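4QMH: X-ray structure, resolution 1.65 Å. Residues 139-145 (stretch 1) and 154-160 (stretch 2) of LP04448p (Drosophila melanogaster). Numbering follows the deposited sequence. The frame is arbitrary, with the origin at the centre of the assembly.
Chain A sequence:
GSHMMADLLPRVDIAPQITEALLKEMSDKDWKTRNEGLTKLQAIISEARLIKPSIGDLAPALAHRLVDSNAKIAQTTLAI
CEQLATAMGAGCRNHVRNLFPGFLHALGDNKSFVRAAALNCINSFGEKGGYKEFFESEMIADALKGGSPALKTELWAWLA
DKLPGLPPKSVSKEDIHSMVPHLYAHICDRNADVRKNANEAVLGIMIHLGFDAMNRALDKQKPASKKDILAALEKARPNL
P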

ATOM      1  N   MET A 139       3.012  -7.107   4.104  1.00  7.02           N
ATOM      2  CA  MET A 139       2.030  -6.713   3.088  1.00  9.33           C
ATOM      3  C   MET A 139       2.696  -6.385   1.760  1.00 10.76           C
ATOM      4  O   MET A 139       2.243  -6.817   0.698  1.00 10.41           O
ATOM      5  CB  MET A 139       1.184  -5.539   3.574  1.00  8.00           C
ATOM      6  CG  MET A 139       0.249  -5.935   4.703  1.00  7.07           C
ATOM      7  SD  MET A 139      -0.744  -4.572   5.357  1.00 11.12           S
ATOM      8  CE  MET A 139       0.502  -3.555   6.130  1.00 10.60           C
ATOM      9  N   ILE A 140       3.780  -5.628   1.826  1.00  8.01           N
ATOM     10  CA  ILE A 140       4.509  -5.264   0.612  1.00  6.71           C
ATOM     11  C   ILE A 140       5.170  -6.497  -0.037  1.00  8.87           C
ATOM     12  O   ILE A 140       5.027  -6.732  -1.243  1.00  8.86           O
ATOM     13  CB  ILE A 140       5.501  -4.122   0.911  1.00  4.66           C
ATOM     14  CG1 ILE A 140       4.725  -2.816   1.142  1.00  8.42           C
ATOM     15  CG2 ILE A 140       6.509  -3.949  -0.214  1.00  9.12           C
ATOM     16  CD1 ILE A 140       5.560  -1.717   1.799  1.00 10.37           C
ATOM     17  N   ALA A 141       5.872  -7.296   0.760  1.00  8.07           N
ATOM     18  CA  ALA A 141       6.500  -8.508   0.232  1.00  8.65           C
ATOM     19  C   ALA A 141       5.484  -9.468  -0.392  1.00 11.14           C
ATOM     20  O   ALA A 141       5.755 -10.080  -1.420  1.00 13.56           O
ATOM     21  CB  ALA A 141       7.293  -9.209   1.316  1.00 11.42           C
ATOM     22  N   ASP A 142       4.317  -9.596   0.226  1.00  8.87           N
ATOM     23  CA  ASP A 142       3.301 -10.496  -0.305  1.00 11.37           C
ATOM     24  C   ASP A 142       2.791  -9.992  -1.654  1.00 12.87           C
ATOM     25  O   ASP A 142       2.481 -10.793  -2.546  1.00 15.73           O
ATOM     26  CB  ASP A 142       2.140 -10.658   0.678  1.00  9.50           C
ATOM     27  CG  ASP A 142       2.439 -11.657   1.782  1.00 17.63           C
ATOM     28  OD1 ASP A 142       3.381 -12.460   1.629  1.00 22.33           O
ATOM     29  OD2 ASP A 142       1.708 -11.648   2.796  1.00 21.38           O
ATOM     30  N   ALA A 143       2.693  -8.673  -1.809  1.00  8.81           N
ATOM     31  CA  ALA A 143       2.271  -8.118  -3.099  1.00  7.00           C
ATOM     32  C   ALA A 143       3.351  -8.326  -4.159  1.00  9.72           C
ATOM     33  O   ALA A 143       3.057  -8.615  -5.311  1.00 11.42           O
ATOM     34  CB  ALA A 143       1.921  -6.634  -2.964  1.00  6.82           C
ATOM     35  N   LEU A 144       4.613  -8.180  -3.766  1.00 10.38           N
ATOM     36  CA  LEU A 144       5.714  -8.345  -4.712  1.00  8.78           C
ATOM     37  C   LEU A 144       5.812  -9.801  -5.166  1.00 15.44           C
ATOM     38  O   LEU A 144       6.050 -10.088  -6.345  1.00 15.74           O
ATOM     39  CB  LEU A 144       7.034  -7.897  -4.073  1.00  9.32           C
ATOM     40  CG  LEU A 144       7.197  -6.389  -3.848  1.00  9.79           C
ATOM     41  CD1 LEU A 144       8.392  -6.132  -2.908  1.00 10.79           C
ATOM     42  CD2 LEU A 144       7.376  -5.631  -5.172  1.00 10.93           C
ATOM     43  N   LYS A 145       5.624 -10.706  -4.213  1.00 14.12           N
ATOM     44  CA  LYS A 145       5.801 -12.141  -4.416  1.00 19.86           C
ATOM     45  C   LYS A 145       5.055 -12.664  -5.641  1.00 28.23           C
ATOM     46  O   LYS A 145       5.672 -13.110  -6.612  1.00 33.97           O
ATOM     47  CB  LYS A 145       5.351 -12.891  -3.153  1.00 25.13           C
ATOM     48  CG  LYS A 145       5.450 -14.401  -3.224  1.00 36.68           C
ATOM     49  CD  LYS A 145       5.014 -15.013  -1.895  1.00 47.34           C
ATOM     50  CE  LYS A 145       5.353 -16.494  -1.817  1.00 50.17           C
ATOM     51  NZ  LYS A 145       4.680 -17.295  -2.878  1.00 48.40           N
ATOM     52  N   GLU A 154       5.070  -0.519 -10.336  1.00 10.95           N
ATOM     53  CA  GLU A 154       4.594   0.579  -9.490  1.00 10.56           C
ATOM     54  C   GLU A 154       5.171   0.488  -8.089  1.00  9.95           C
ATOM     55  O   GLU A 154       5.548   1.499  -7.502  1.00  9.82           O
ATOM     56  CB  GLU A 154       3.069   0.589  -9.382  1.00 14.13           C
ATOM     57  CG  GLU A 154       2.330   0.808 -10.670  1.00 13.75           C
ATOM     58  CD  GLU A 154       2.477   2.207 -11.233  1.00 19.42           C
ATOM     59  OE1 GLU A 154       2.835   3.139 -10.486  1.00 19.96           O
ATOM     60  OE2 GLU A 154       2.228   2.368 -12.442  1.00 19.71           O
ATOM     61  N   LEU A 155       5.232  -0.727  -7.555  1.00  8.31           N
ATOM     62  CA  LEU A 155       5.603  -0.894  -6.151  1.00  9.61           C
ATOM     63  C   LEU A 155       7.092  -0.650  -5.912  1.00  9.67           C
ATOM     64  O   LEU A 155       7.470   0.003  -4.937  1.00  8.00           O
ATOM     65  CB  LEU A 155       5.155  -2.265  -5.634  1.00  8.99           C
ATOM     66  CG  LEU A 155       5.224  -2.479  -4.127  1.00 10.80           C
ATOM     67  CD1 LEU A 155       4.705  -1.259  -3.348  1.00  8.00           C
ATOM     68  CD2 LEU A 155       4.456  -3.740  -3.755  1.00  7.02           C
ATOM     69  N   TRP A 156       7.949  -1.141  -6.802  1.00  9.98           N
ATOM     70  CA  TRP A 156       9.360  -0.795  -6.695  1.00  9.57           C
ATOM     71  C   TRP A 156       9.608   0.712  -6.876  1.00  9.45           C
ATOM     72  O   TRP A 156      10.491   1.277  -6.237  1.00 10.16           O
ATOM     73  CB  TRP A 156      10.223  -1.607  -7.671  1.00  9.12           C
ATOM     74  CG  TRP A 156      10.442  -3.031  -7.233  1.00  9.44           C
ATOM     75  CD1 TRP A 156      10.108  -4.161  -7.929  1.00 12.63           C
ATOM     76  CD2 TRP A 156      11.036  -3.481  -6.003  1.00  7.93           C
ATOM     77  NE1 TRP A 156      10.465  -5.276  -7.216  1.00  9.92           N
ATOM     78  CE2 TRP A 156      11.027  -4.891  -6.028  1.00 10.46           C
ATOM     79  CE3 TRP A 156      11.571  -2.829  -4.885  1.00  8.03           C
ATOM     80  CZ2 TRP A 156      11.535  -5.667  -4.978  1.00  8.94           C
ATOM     81  CZ3 TRP A 156      12.070  -3.597  -3.845  1.00  9.07           C
ATOM     82  CH2 TRP A 156      12.050  -5.004  -3.898  1.00  8.64           C
ATOM     83  N   ALA A 157       8.839   1.368  -7.741  1.00  9.07           N
ATOM     84  CA  ALA A 157       9.013   2.808  -7.928  1.00  9.53           C
ATOM     85  C   ALA A 157       8.659   3.518  -6.636  1.00 10.35           C
ATOM     86  O   ALA A 157       9.325   4.464  -6.229  1.00 12.84           O
ATOM     87  CB  ALA A 157       8.124   3.312  -9.050  1.00 10.66           C
ATOM     88  N   TRP A 158       7.586   3.057  -6.001  1.00 11.04           N
ATOM     89  CA  TRP A 158       7.110   3.685  -4.778  1.00 10.39           C
ATOM     90  C   TRP A 158       8.113   3.476  -3.657  1.00  8.25           C
ATOM     91  O   TRP A 158       8.431   4.407  -2.927  1.00 10.20           O
ATOM     92  CB  TRP A 158       5.738   3.133  -4.400  1.00  9.46           C
ATOM     93  CG  TRP A 158       5.141   3.729  -3.147  1.00 10.46           C
ATOM     94  CD1 TRP A 158       4.469   4.910  -3.038  1.00 12.68           C
ATOM     95  CD2 TRP A 158       5.127   3.133  -1.845  1.00  8.27           C
ATOM     96  NE1 TRP A 158       4.044   5.101  -1.731  1.00 10.93           N
ATOM     97  CE2 TRP A 158       4.445   4.025  -0.980  1.00  9.17           C
ATOM     98  CE3 TRP A 158       5.638   1.940  -1.321  1.00 12.05           C
ATOM     99  CZ2 TRP A 158       4.258   3.754   0.373  1.00 12.39           C
ATOM    100  CZ3 TRP A 158       5.456   1.676   0.027  1.00 12.46           C
ATOM    101  CH2 TRP A 158       4.769   2.580   0.858  1.00 13.90           C
ATOM    102  N   LEU A 159       8.630   2.261  -3.527  1.00  8.23           N
ATOM    103  CA  LEU A 159       9.637   2.005  -2.506  1.00  8.34           C
ATOM    104  C   LEU A 159      10.891   2.831  -2.762  1.00  9.31           C
ATOM    105  O   LEU A 159      11.479   3.371  -1.830  1.00 11.27           O
ATOM    106  CB  LEU A 159       9.985   0.513  -2.438  1.00  7.53           C
ATOM    107  CG  LEU A 159       8.872  -0.401  -1.906  1.00  7.62           C
ATOM    108  CD1 LEU A 159       9.167  -1.869  -2.224  1.00 10.97           C
ATOM    109  CD2 LEU A 159       8.688  -0.207  -0.411  1.00  8.46           C
ATOM    110  N   ALA A 160      11.295   2.936  -4.027  1.00  9.14           N
ATOM    111  CA  ALA A 160      12.506   3.681  -4.369  1.00 10.61           C
ATOM    112  C   ALA A 160      12.331   5.155  -4.042  1.00 10.48           C
ATOM    113  O   ALA A 160      13.270   5.836  -3.624  1.00 15.70           O
ATOM    114  CB  ALA A 160      12.850   3.498  -5.861  1.00 11.86           C
TER

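Two helices of one chain pack in a roughly antiparallel way, their N-to-C directions 146° apart and their axes 11.0 Å apart at closest approach. No hydrogen bond crosses between them; backbone hydrogen bonds run within each helix, as in Leu144 N to Ile140 O at 2.9 Å, and the contact rests on apolar side chains.

Met139 stays out of reach, and the contact begins at Ile140. Its branched side chain suits a crowded position: CD1 lies 3.8 Å from Trp158 CZ3, near the plane of the indole and at its edge, while CG2 lies 3.9 Å from Leu159 CD1 and 4.1 Å from Leu155 CD2. Ala141 points away and Asp142, exposed, makes no contact, as befits a charged residue on the outer side of the helix. Ala143, like Ile140, points its CB toward the partner; this single methyl meets Leu155 CD2 at 3.9 Å, an apolar contact that needs no longer side chain to reach.

Leu144, one turn after Ile140, has the largest covered area, and its two apolar methyls suit it to a place between several partners. Its CD2 touches Leu155 CD2 at 3.8 Å and sits over the Trp156 five-membered ring, 3.9 Å from the centroid and 22° off the normal, a CH-pi contact. Its CD1 reaches Trp156 CZ2 at 3.8 Å. Lys145, exposed and trans through chi3 before chi4 turns to m, makes no contact.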